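Local coordinates for uncharacterized protein VP1736 (Vibrio parahaemolyticus, PDB 3LXQ), which is of unknown function but belongs to the sulfatase family within the alkaline phosphatase clan, with an alpha/beta fold around a mixed sheet, at residues 283-286 with 287-291; 113-116 with 117-120; 184-187 with 188-191; 269-272 with 273-277; 344-347 with 348-351. All coordinates share one frame; numbering follows the deposited sequence.

In the fold
All five contacts are short-range, made within a helix or at one of its ends, and all lie in the sulfatase-family part of the chain. Contacts 4 and 1 sit near the start and the finish of helix 271-289, their centres about 21 Å apart. Contacts 1 and 2 are the pair that touch: contact 2, the end of helix 111-118, has its centre about 13 Å from that of contact 1, and K290 NZ meets E119 OE2 at 2.6 Å in a salt bridge. Contact 3 opens helix 189-195, about 18 Å from contact 1 between nearest atoms. Contact 5, at the start of helix 346-353, is entirely buried, with its centre about 9 Å from that of the chain.

Contact 1. Residues 283-286 with 287-291; sequences GTFF and DKAKK
G283 O accepts the backbone N-H of D287 at 2.9 Å, the first of the bonds from residue i+4 to residue i that carry helix 271-289 through its final turns. F285 O takes A289 N at 2.7 Å, and F286 O takes K290 N at 2.9 Å. The step between is poorer, for K288 N has weak bonds alone, one to T284 O at 3.5 Å and a more bent one to F285 O. The D287 carboxylate turns back beside its own backbone N (chi1 -69°), which sets OD2 3.0 Å from G283 O; two acceptors face each other there, which is probably mildly unfavourable. T284 OG1 turns back to A281 O in the preceding turn, whereas K288 NZ leaves the helix for a salt bridge to D228 of helix 220-234, and K290 NZ for one to E119. On the buried side A289 CB lies obliquely to both phenyl rings, 3.9 Å from F285 CE2, while F285 CD2 sits over the centre of the F286 ring. The chemistry thus divides the helix end: main-chain polarity is largely settled internally, aromatic bulk turns to strand 298-304, and the charges of K288 and K290 are spent on neighbouring elements.

Contact 2. Residues 113-116 with 117-120; sequences LDEL and MQEG
The side chains of E115 and E119, one turn apart, cross obliquely, their carboxylate planes 39° from each other; at this meeting E119 OE1 approaches E115 CG to 3.9 Å, while the two OE1 atoms of E115 and E119 stay 5.3 Å apart. The other oxygen of E119, OE2, passes L116 CD2 and is paired with K290, which probably offsets the like charge of E115. This is the C-terminal turn of helix 111-118, in the alpha/beta fold of the sulfatase family, just before strand 121-127. Its bonding slackens along the way. M117 N still reaches L113 O in a sound bond of 2.8 Å, but Q118 N to E115 O and E119 N to L116 O are weak bonds to the third residue back, as in a 3-10 turn. Beneath, the buried face carries L113 and the selenomethionine M117, whose CG atoms meet at 4.2 Å; M117 continues onto L326 and L116 onto I328, both of strand 322-328. D114 sends OD1 outside the turn to S103 N and T110 OG1. The Q118 chain, bent at chi2 (-45°), folds its amide back over the helix, so that NE2 makes a weak, 134° bond to D114 O at 3.2 Å.

Contact 3. Residues 184-187 with 188-191; sequences ANFD and NMKT
A184 and K190 make the close-packed side of this contact: K190 N donates to A184 O at 2.8 Å, and A184 CB lies 3.9 Å from K190 CB. The selenomethionine M189 fills the same interior side. Bent at chi3 (-54°), it curls back until CE is 3.3 Å from F186 O, and it continues onto F178 and Y180 of strand 175-180 and I137 of helix 133-141. Between A184 and M189 the chain reverses in two overlapping turns that lead into helix 189-195: N188 N bonds N185 O at 3.0 Å, and M189 N bonds F186 O at 3.1 Å in a nearly straight bond (173°). D187 and N188 both have positive phi angles, and with them at its middle positions the second turn is of type I'. N188 holds the N-cap position of the helix. The outer side is looser. The exposed F186 ring has M189 CE at its edge, at 4.4 Å from CD2, and the D187 carboxyl carbon above one face; D187 OD1 pairs with K154. N185, also exposed, passes ND2 across the K190 chain, 3.4 Å from CD, while K190 NZ goes on to a salt bridge with E203.

Contact 4. Residues 269-272 with 273-277; sequences MTRN and NAVKY
T270 OG1 accepts the backbone N-H of N273 at 3.1 Å, nearly straight at 167°, and the same hydroxyl also has a weak bond with D265 OD1. T270 is the N-cap of helix 271-289. Its OG1 occupies the crowded position between backbone N and carbonyl carbon (chi1 74°), which turns the oxygen inward over the first turn, where an N-H has no earlier carbonyl within the helix to meet. One residue further, A274 N finds T270 O at 3.0 Å, so that T270 serves the helix start with both side chain and main chain. The regular series follows: V275 N meets R271 O at 2.9 Å, and K276 N meets N272 O at 2.9 Å.

N273, beneath the cap, passes its side chain across that of T270; ND2 comes to 3.2 Å from OG1, but at an angle too poor for a hydrogen bond. Its OD1 is taken instead by two main-chain donors, Y264 N and D265 N, and through these bonds N273, separately from the cap itself, ties the preceding loop to the helix start. K276, extended beyond CG, carries NZ away to E262 O. The bond from the T270 hydroxyl to the N-H of the third residue along makes this a classic side-chain N-cap, here beginning a long helix of a sulfatase-family alpha/beta fold.

Contact 5. Residues 344-347 with 348-351; sequences IDMP and PTLL
D345 O meets T349 twice at the start of helix 346-353, a buried helix packed against the central mixed sheet of the alpha/beta fold. Among the polar links, T349 N donates to it at 3.2 Å, and T349 OG1 lies 2.7 Å from the same oxygen; R365 O is also near that hydroxyl, so where its proton points remains unsettled. The hydroxyl sits beside its own backbone N (chi1 -56°), and L367 N is a further partner. L350 N to M346 O, at 2.7 Å, and L351 N to P347 O, at 3.0 Å and 173°, continue the helix. The D345 carboxylate looks elsewhere: OD2 takes N342 N, and OD1 has R377 in a salt bridge besides R365 N. In the apolar packing, the selenomethionine M346 sets CB 4.1 Å from L350 CD1, both residues resting on I301 of strand 298-304. L351 faces I165, L168 and L169 of helix 165-171, and P347 shares I165. Separately, M346 CE lies beside T349 OG1 at 3.8 Å. P347 and P348 lie in the first turn, where missing N-H groups probably cost little. Their rings lie side by side, and the direct linkage brings P347 CB to 3.2 Å from P348 CD.

Contact 1. Residues 283-286 with 287-291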
loop_
_atom_site.group_PDB
_atom_site.type_symbol
_atom_site.label_atom_id
_atom_site.label_comp_id
_atom_site.label_asym_id
_atom_site.label_seq_id
_atom_site.Cartn_x
_atom_site.Cartn_y
_atom_site.Cartn_z
ATOM N N GLY A 283 -14.320 -12.690 0.997
ATOM C CA GLY A 283 -14.462 -14.154 0.975
ATOM C C GLY A 283 -15.239 -14.625 -0.238
ATOM O O GLY A 283 -14.866 -15.620 -0.871
ATOM N N THR A 284 -16.311 -13.901 -0.568
ATOM C CA THR A 284 -17.097 -14.167 -1.779
ATOM C C THR A 284 -16.293 -13.932 -3.058
ATOM O O THR A 284 -16.513 -14.622 -4.047
ATOM C CB THR A 284 -18.437 -13.360 -1.850
ATOM O OG1 THR A 284 -18.164 -11.959 -1.960
ATOM C CG2 THR A 284 -19.314 -13.624 -0.633
ATOM N N PHE A 285 -15.366 -12.976 -3.042
ATOM C CA PHE A 285 -14.454 -12.792 -4.177
ATOM C C PHE A 285 -13.529 -13.990 -4.345
ATOM O O PHE A 285 -13.385 -14.501 -5.458
ATOM C CB PHE A 285 -13.598 -11.531 -4.057
ATOM C CG PHE A 285 -12.589 -11.391 -5.169
ATOM C CD1 PHE A 285 -12.959 -10.846 -6.392
ATOM C CD2 PHE A 285 -11.287 -11.853 -5.011
ATOM C CE1 PHE A 285 -12.038 -10.732 -7.428
ATOM C CE2 PHE A 285 -10.360 -11.757 -6.050
ATOM C CZ PHE A 285 -10.730 -11.194 -7.254
ATOM N N PHE A 286 -12.897 -14.423 -3.253
ATOM C CA PHE A 286 -11.932 -15.534 -3.322
ATOM C C PHE A 286 -12.565 -16.904 -3.588
ATOM O O PHE A 286 -11.919 -17.781 -4.183
ATOM C CB PHE A 286 -11.005 -15.572 -2.097
ATOM C CG PHE A 286 -9.800 -14.670 -2.224
ATOM C CD1 PHE A 286 -8.743 -15.011 -3.067
ATOM C CD2 PHE A 286 -9.730 -13.465 -1.521
ATOM C CE1 PHE A 286 -7.637 -14.178 -3.204
ATOM C CE2 PHE A 286 -8.616 -12.623 -1.648
ATOM C CZ PHE A 286 -7.576 -12.974 -2.493
ATOM N N ASP A 287 -13.818 -17.086 -3.160
ATOM C CA ASP A 287 -14.556 -18.319 -3.452
ATOM C C ASP A 287 -14.754 -18.459 -4.955
ATOM O O ASP A 287 -14.714 -19.564 -5.511
ATOM C CB ASP A 287 -15.924 -18.324 -2.758
ATOM C CG ASP A 287 -15.821 -18.451 -1.243
ATOM O OD1 ASP A 287 -14.822 -19.016 -0.731
ATOM O OD2 ASP A 287 -16.755 -17.965 -0.565
ATOM N N LYS A 288 -14.984 -17.319 -5.593
ATOM C CA LYS A 288 -15.141 -17.237 -7.028
ATOM C C LYS A 288 -13.783 -17.303 -7.695
ATOM O O LYS A 288 -13.606 -18.025 -8.672
ATOM C CB LYS A 288 -15.872 -15.941 -7.406
ATOM C CG LYS A 288 -17.242 -15.800 -6.736
ATOM C CD LYS A 288 -18.266 -15.101 -7.620
ATOM C CE LYS A 288 -17.971 -13.618 -7.804
ATOM N NZ LYS A 288 -18.783 -13.042 -8.917
ATOM N N ALA A 289 -12.822 -16.569 -7.138
ATOM C CA ALA A 289 -11.472 -16.472 -7.689
ATOM C C ALA A 289 -10.787 -17.837 -7.828
ATOM O O ALA A 289 -10.095 -18.109 -8.818
ATOM C CB ALA A 289 -10.622 -15.531 -6.830
ATOM N N LYS A 290 -10.987 -18.690 -6.825
ATOM C CA LYS A 290 -10.323 -19.980 -6.766
ATOM C C LYS A 290 -10.882 -20.999 -7.762
ATOM O O LYS A 290 -10.238 -22.008 -8.043
ATOM C CB LYS A 290 -10.396 -20.539 -5.350
ATOM C CG LYS A 290 -9.474 -19.852 -4.356
ATOM C CD LYS A 290 -9.804 -20.334 -2.960
ATOM C CE LYS A 290 -8.744 -19.950 -1.966
ATOM N NZ LYS A 290 -9.225 -20.193 -0.568
ATOM N N LYS A 291 -12.081 -20.745 -8.280
ATOM C CA LYS A 291 -12.667 -21.604 -9.317
ATOM C C LYS A 291 -12.742 -20.862 -10.660
ATOM O O LYS A 291 -13.547 -21.206 -11.528
ATOM C CB LYS A 291 -14.044 -22.105 -8.880
#

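Contact 2. Residues 113-116 with 117-120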
loop_
_atom_site.group_PDB
_atom_site.type_symbol
_atom_site.label_atom_id
_atom_site.label_comp_id
_atom_site.label_asym_id
_atom_site.label_seq_id
_atom_site.Cartn_x
_atom_site.Cartn_y
_atom_site.Cartn_z
ATOM N N LEU A 113 -10.596 -13.494 5.856
ATOM C CA LEU A 113 -9.197 -13.099 5.632
ATOM C C LEU A 113 -8.236 -13.939 6.466
ATOM O O LEU A 113 -7.214 -14.381 5.957
ATOM C CB LEU A 113 -8.968 -11.602 5.887
ATOM C CG LEU A 113 -7.565 -11.031 5.608
ATOM C CD1 LEU A 113 -7.205 -11.128 4.123
ATOM C CD2 LEU A 113 -7.432 -9.593 6.110
ATOM N N ASP A 114 -8.586 -14.171 7.733
ATOM C CA ASP A 114 -7.786 -14.988 8.650
ATOM C C ASP A 114 -7.451 -16.351 8.055
ATOM O O ASP A 114 -6.322 -16.834 8.174
ATOM C CB ASP A 114 -8.542 -15.212 9.962
ATOM C CG ASP A 114 -8.549 -13.994 10.857
ATOM O OD1 ASP A 114 -8.036 -12.916 10.457
ATOM O OD2 ASP A 114 -9.068 -14.127 11.983
ATOM N N GLU A 115 -8.461 -16.966 7.441
ATOM C CA GLU A 115 -8.342 -18.271 6.811
ATOM C C GLU A 115 -7.426 -18.191 5.595
ATOM O O GLU A 115 -6.537 -19.023 5.434
ATOM C CB GLU A 115 -9.726 -18.777 6.401
ATOM C CG GLU A 115 -9.765 -20.237 6.003
ATOM C CD GLU A 115 -9.617 -21.166 7.193
ATOM O OE1 GLU A 115 -8.594 -21.069 7.912
ATOM O OE2 GLU A 115 -10.525 -22.002 7.404
ATOM N N LEU A 116 -7.648 -17.178 4.756
ATOM C CA LEU A 116 -6.827 -16.933 3.568
ATOM C C LEU A 116 -5.363 -16.604 3.904
ATOM O O LEU A 116 -4.453 -16.826 3.090
ATOM C CB LEU A 116 -7.437 -15.802 2.743
ATOM C CG LEU A 116 -8.783 -16.081 2.076
ATOM C CD1 LEU A 116 -9.533 -14.785 1.826
ATOM C CD2 LEU A 116 -8.590 -16.867 0.779
HETATM N N MSE A 117 -5.153 -16.071 5.107
HETATM C CA MSE A 117 -3.821 -15.731 5.618
HETATM C C MSE A 117 -2.940 -16.961 5.743
HETATM O O MSE A 117 -1.755 -16.906 5.431
HETATM C CB MSE A 117 -3.924 -15.054 6.984
HETATM C CG MSE A 117 -4.533 -13.666 6.963
HETATM SE SE MSE A 117 -3.202 -12.251 6.949
HETATM C CE MSE A 117 -2.442 -12.502 5.219
ATOM N N GLN A 118 -3.531 -18.058 6.212
ATOM C CA GLN A 118 -2.827 -19.322 6.349
ATOM C C GLN A 118 -2.452 -19.862 4.972
ATOM O O GLN A 118 -1.480 -20.605 4.831
ATOM C CB GLN A 118 -3.684 -20.360 7.095
ATOM C CG GLN A 118 -4.366 -19.883 8.393
ATOM C CD GLN A 118 -3.457 -19.074 9.320
ATOM O OE1 GLN A 118 -2.255 -19.339 9.438
ATOM N NE2 GLN A 118 -4.040 -18.076 9.989
ATOM N N GLU A 119 -3.218 -19.469 3.959
ATOM C CA GLU A 119 -3.037 -19.991 2.609
ATOM C C GLU A 119 -1.966 -19.263 1.797
ATOM O O GLU A 119 -1.705 -19.639 0.656
ATOM C CB GLU A 119 -4.378 -20.008 1.859
ATOM C CG GLU A 119 -5.372 -21.028 2.420
ATOM C CD GLU A 119 -6.793 -20.831 1.924
ATOM O OE1 GLU A 119 -7.730 -21.016 2.730
ATOM O OE2 GLU A 119 -6.976 -20.499 0.734
ATOM N N GLY A 120 -1.330 -18.240 2.376
ATOM C CA GLY A 120 -0.324 -17.487 1.624
ATOM C C GLY A 120 0.793 -16.774 2.368
ATOM O O GLY A 120 1.138 -17.109 3.509
#

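Contact 3. Residues 184-187 with 188-191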
loop_
_atom_site.group_PDB
_atom_site.type_symbol
_atom_site.label_atom_id
_atom_site.label_comp_id
_atom_site.label_asym_id
_atom_site.label_seq_id
_atom_site.Cartn_x
_atom_site.Cartn_y
_atom_site.Cartn_z
ATOM N N ALA A 184 -15.112 7.921 -9.194
ATOM C CA ALA A 184 -13.652 7.884 -9.331
ATOM C C ALA A 184 -12.947 9.250 -9.301
ATOM O O ALA A 184 -11.742 9.312 -9.077
ATOM C CB ALA A 184 -13.256 7.093 -10.579
ATOM N N ASN A 185 -13.690 10.332 -9.528
ATOM C CA ASN A 185 -13.141 11.691 -9.417
ATOM C C ASN A 185 -12.833 12.056 -7.970
ATOM O O ASN A 185 -12.081 12.997 -7.702
ATOM C CB ASN A 185 -14.120 12.730 -9.990
ATOM C CG ASN A 185 -14.013 12.892 -11.516
ATOM O OD1 ASN A 185 -14.936 13.400 -12.154
ATOM N ND2 ASN A 185 -12.888 12.478 -12.094
ATOM N N PHE A 186 -13.440 11.315 -7.046
ATOM C CA PHE A 186 -13.258 11.527 -5.613
ATOM C C PHE A 186 -11.774 11.420 -5.234
ATOM O O PHE A 186 -11.046 10.586 -5.781
ATOM C CB PHE A 186 -14.102 10.509 -4.834
ATOM C CG PHE A 186 -13.912 10.572 -3.345
ATOM C CD1 PHE A 186 -14.413 11.643 -2.610
ATOM C CD2 PHE A 186 -13.223 9.559 -2.677
ATOM C CE1 PHE A 186 -14.226 11.707 -1.221
ATOM C CE2 PHE A 186 -13.034 9.614 -1.293
ATOM C CZ PHE A 186 -13.534 10.683 -0.567
ATOM N N ASP A 187 -11.320 12.280 -4.323
ATOM C CA ASP A 187 -9.894 12.364 -3.957
ATOM C C ASP A 187 -8.961 12.504 -5.173
ATOM O O ASP A 187 -7.785 12.128 -5.108
ATOM C CB ASP A 187 -9.462 11.145 -3.127
ATOM C CG ASP A 187 -9.662 11.335 -1.628
ATOM O OD1 ASP A 187 -9.846 12.482 -1.152
ATOM O OD2 ASP A 187 -9.623 10.312 -0.913
ATOM N N ASN A 188 -9.483 13.016 -6.284
ATOM C CA ASN A 188 -8.667 13.264 -7.480
ATOM C C ASN A 188 -8.091 11.984 -8.139
ATOM O O ASN A 188 -7.181 12.052 -8.969
ATOM C CB ASN A 188 -7.543 14.257 -7.125
ATOM C CG ASN A 188 -6.934 14.919 -8.339
ATOM O OD1 ASN A 188 -5.714 15.040 -8.440
ATOM N ND2 ASN A 188 -7.780 15.336 -9.278
HETATM N N MSE A 189 -8.630 10.822 -7.777
HETATM C CA MSE A 189 -8.068 9.547 -8.234
HETATM C C MSE A 189 -8.099 9.392 -9.753
HETATM O O MSE A 189 -7.059 9.148 -10.369
HETATM C CB MSE A 189 -8.757 8.369 -7.556
HETATM C CG MSE A 189 -8.520 8.327 -6.060
HETATM SE SE MSE A 189 -9.462 6.860 -5.199
HETATM C CE MSE A 189 -11.282 7.245 -5.844
ATOM N N LYS A 190 -9.277 9.566 -10.354
ATOM C CA LYS A 190 -9.446 9.369 -11.796
ATOM C C LYS A 190 -8.434 10.166 -12.609
ATOM O O LYS A 190 -7.863 9.655 -13.563
ATOM C CB LYS A 190 -10.863 9.742 -12.248
ATOM C CG LYS A 190 -11.206 9.210 -13.629
ATOM C CD LYS A 190 -12.066 10.156 -14.409
ATOM C CE LYS A 190 -13.367 9.489 -14.795
ATOM N NZ LYS A 190 -14.234 9.345 -13.585
ATOM N N THR A 191 -8.240 11.425 -12.229
ATOM C CA THR A 191 -7.322 12.325 -12.917
ATOM C C THR A 191 -5.877 11.870 -12.750
ATOM O O THR A 191 -5.124 11.806 -13.716
ATOM C CB THR A 191 -7.512 13.792 -12.440
ATOM O OG1 THR A 191 -8.848 14.213 -12.746
ATOM C CG2 THR A 191 -6.530 14.744 -13.128
#

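Contact 4. Residues 269-272 with 273-277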
loop_
_atom_site.group_PDB
_atom_site.type_symbol
_atom_site.label_atom_id
_atom_site.label_comp_id
_atom_site.label_asym_id
_atom_site.label_seq_id
_atom_site.Cartn_x
_atom_site.Cartn_y
_atom_site.Cartn_z
HETATM N N MSE A 269 -25.331 -0.412 11.644
HETATM C CA MSE A 269 -24.414 0.494 10.955
HETATM C C MSE A 269 -23.300 0.960 11.883
HETATM O O MSE A 269 -23.395 2.030 12.491
HETATM C CB MSE A 269 -25.172 1.697 10.369
HETATM C CG MSE A 269 -26.001 1.372 9.133
HETATM SE SE MSE A 269 -27.022 2.873 8.402
HETATM C CE MSE A 269 -28.026 1.887 7.037
ATOM N N THR A 270 -22.256 0.136 11.999
ATOM C CA THR A 270 -21.040 0.475 12.755
ATOM C C THR A 270 -19.796 0.185 11.920
ATOM O O THR A 270 -19.872 -0.510 10.898
ATOM C CB THR A 270 -20.889 -0.336 14.069
ATOM O OG1 THR A 270 -20.517 -1.683 13.756
ATOM C CG2 THR A 270 -22.176 -0.311 14.915
ATOM N N ARG A 271 -18.655 0.701 12.373
ATOM C CA ARG A 271 -17.382 0.420 11.726
ATOM C C ARG A 271 -17.044 -1.064 11.807
ATOM O O ARG A 271 -16.746 -1.684 10.785
ATOM C CB ARG A 271 -16.240 1.273 12.302
ATOM C CG ARG A 271 -14.949 1.106 11.510
ATOM C CD ARG A 271 -13.899 2.148 11.837
ATOM N NE ARG A 271 -14.077 3.428 11.155
ATOM C CZ ARG A 271 -13.799 3.665 9.871
ATOM N NH1 ARG A 271 -13.377 2.698 9.073
ATOM N NH2 ARG A 271 -13.978 4.876 9.367
ATOM N N ASN A 272 -17.116 -1.631 13.010
ATOM C CA ASN A 272 -16.802 -3.051 13.198
ATOM C C ASN A 272 -17.563 -3.930 12.221
ATOM O O ASN A 272 -16.969 -4.772 11.542
ATOM C CB ASN A 272 -17.070 -3.507 14.634
ATOM C CG ASN A 272 -16.133 -2.862 15.657
ATOM O OD1 ASN A 272 -16.462 -2.790 16.846
ATOM N ND2 ASN A 272 -14.977 -2.395 15.209
ATOM N N ASN A 273 -18.873 -3.706 12.132
ATOM C CA ASN A 273 -19.743 -4.498 11.258
ATOM C C ASN A 273 -19.451 -4.290 9.774
ATOM O O ASN A 273 -19.470 -5.248 8.997
ATOM C CB ASN A 273 -21.220 -4.210 11.556
ATOM C CG ASN A 273 -21.667 -4.741 12.907
ATOM O OD1 ASN A 273 -21.181 -5.766 13.380
ATOM N ND2 ASN A 273 -22.616 -4.050 13.525
ATOM N N ALA A 274 -19.177 -3.043 9.387
ATOM C CA ALA A 274 -18.766 -2.732 8.010
ATOM C C ALA A 274 -17.471 -3.456 7.621
ATOM O O ALA A 274 -17.355 -3.970 6.496
ATOM C CB ALA A 274 -18.635 -1.238 7.809
ATOM N N VAL A 275 -16.509 -3.496 8.547
ATOM C CA VAL A 275 -15.296 -4.302 8.355
ATOM C C VAL A 275 -15.678 -5.779 8.176
ATOM O O VAL A 275 -15.261 -6.421 7.208
ATOM C CB VAL A 275 -14.274 -4.122 9.515
ATOM C CG1 VAL A 275 -13.162 -5.183 9.451
ATOM C CG2 VAL A 275 -13.672 -2.711 9.500
ATOM N N LYS A 276 -16.494 -6.301 9.092
ATOM C CA LYS A 276 -16.925 -7.693 9.005
ATOM C C LYS A 276 -17.707 -7.967 7.719
ATOM O O LYS A 276 -17.527 -9.025 7.113
ATOM C CB LYS A 276 -17.725 -8.124 10.238
ATOM C CG LYS A 276 -17.948 -9.639 10.318
ATOM C CD LYS A 276 -18.431 -10.083 11.686
ATOM C CE LYS A 276 -18.350 -11.601 11.809
ATOM N NZ LYS A 276 -19.109 -12.122 12.982
ATOM N N TYR A 277 -18.552 -7.017 7.301
ATOM C CA TYR A 277 -19.187 -7.104 5.984
ATOM C C TYR A 277 -18.143 -7.185 4.866
ATOM O O TYR A 277 -18.216 -8.074 4.014
ATOM C CB TYR A 277 -20.184 -5.960 5.691
ATOM C CG TYR A 277 -20.587 -5.990 4.233
ATOM C CD1 TYR A 277 -21.506 -6.926 3.770
ATOM C CD2 TYR A 277 -19.970 -5.157 3.298
ATOM C CE1 TYR A 277 -21.837 -7.000 2.428
ATOM C CE2 TYR A 277 -20.295 -5.223 1.948
ATOM C CZ TYR A 277 -21.229 -6.150 1.522
ATOM O OH TYR A 277 -21.571 -6.218 0.190
#

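Contact 5. Residues 344-347 with 348-351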
loop_
_atom_site.group_PDB
_atom_site.type_symbol
_atom_site.label_atom_id
_atom_site.label_comp_id
_atom_site.label_asym_id
_atom_site.label_seq_id
_atom_site.Cartn_x
_atom_site.Cartn_y
_atom_site.Cartn_z
ATOM N N ILE A 344 4.972 0.693 0.611
ATOM C CA ILE A 344 5.831 1.079 -0.524
ATOM C C ILE A 344 6.831 -0.026 -0.956
ATOM O O ILE A 344 7.421 0.061 -2.044
ATOM C CB ILE A 344 6.594 2.409 -0.286
ATOM C CG1 ILE A 344 7.580 2.279 0.875
ATOM C CG2 ILE A 344 5.632 3.585 -0.056
ATOM C CD1 ILE A 344 8.667 3.309 0.853
ATOM N N ASP A 345 7.002 -1.062 -0.135
ATOM C CA ASP A 345 7.801 -2.238 -0.521
ATOM C C ASP A 345 6.988 -3.210 -1.370
ATOM O O ASP A 345 7.537 -4.122 -1.998
ATOM C CB ASP A 345 8.350 -2.982 0.709
ATOM C CG ASP A 345 9.178 -2.086 1.623
ATOM O OD1 ASP A 345 9.903 -1.228 1.104
ATOM O OD2 ASP A 345 9.106 -2.243 2.863
HETATM N N MSE A 346 5.677 -3.016 -1.394
HETATM C CA MSE A 346 4.835 -3.940 -2.117
HETATM C C MSE A 346 5.007 -3.854 -3.644
HETATM O O MSE A 346 5.174 -4.887 -4.282
HETATM C CB MSE A 346 3.383 -3.854 -1.662
HETATM C CG MSE A 346 3.184 -4.300 -0.221
HETATM SE SE MSE A 346 3.579 -6.211 0.064
HETATM C CE MSE A 346 5.484 -6.102 0.570
ATOM N N PRO A 347 5.036 -2.632 -4.219
ATOM C CA PRO A 347 5.173 -2.661 -5.682
ATOM C C PRO A 347 6.456 -3.324 -6.195
ATOM O O PRO A 347 6.350 -4.093 -7.133
ATOM C CB PRO A 347 5.104 -1.192 -6.110
ATOM C CG PRO A 347 4.701 -0.421 -4.913
ATOM C CD PRO A 347 4.669 -1.297 -3.708
ATOM N N PRO A 348 7.650 -3.014 -5.612
ATOM C CA PRO A 348 8.861 -3.765 -6.033
ATOM C C PRO A 348 8.761 -5.278 -5.800
ATOM O O PRO A 348 9.210 -6.071 -6.639
ATOM C CB PRO A 348 9.999 -3.162 -5.175
ATOM C CG PRO A 348 9.373 -2.065 -4.341
ATOM C CD PRO A 348 7.986 -1.828 -4.799
ATOM N N THR A 349 8.170 -5.675 -4.673
ATOM C CA THR A 349 7.923 -7.094 -4.400
ATOM C C THR A 349 7.003 -7.750 -5.441
ATOM O O THR A 349 7.299 -8.850 -5.945
ATOM C CB THR A 349 7.358 -7.305 -2.981
ATOM O OG1 THR A 349 8.250 -6.726 -2.015
ATOM C CG2 THR A 349 7.153 -8.788 -2.673
ATOM N N LEU A 350 5.908 -7.072 -5.777
ATOM C CA LEU A 350 4.901 -7.631 -6.681
ATOM C C LEU A 350 5.411 -7.759 -8.116
ATOM O O LEU A 350 5.176 -8.792 -8.767
ATOM C CB LEU A 350 3.604 -6.812 -6.624
ATOM C CG LEU A 350 2.878 -6.794 -5.266
ATOM C CD1 LEU A 350 1.959 -5.585 -5.147
ATOM C CD2 LEU A 350 2.121 -8.092 -5.001
ATOM N N LEU A 351 6.118 -6.734 -8.602
ATOM C CA LEU A 351 6.748 -6.801 -9.930
ATOM C C LEU A 351 7.684 -8.000 -10.047
ATOM O O LEU A 351 7.757 -8.665 -11.093
ATOM C CB LEU A 351 7.537 -5.527 -10.239
ATOM C CG LEU A 351 6.788 -4.230 -10.542
ATOM C CD1 LEU A 351 7.800 -3.177 -10.941
ATOM C CD2 LEU A 351 5.714 -4.398 -11.633
#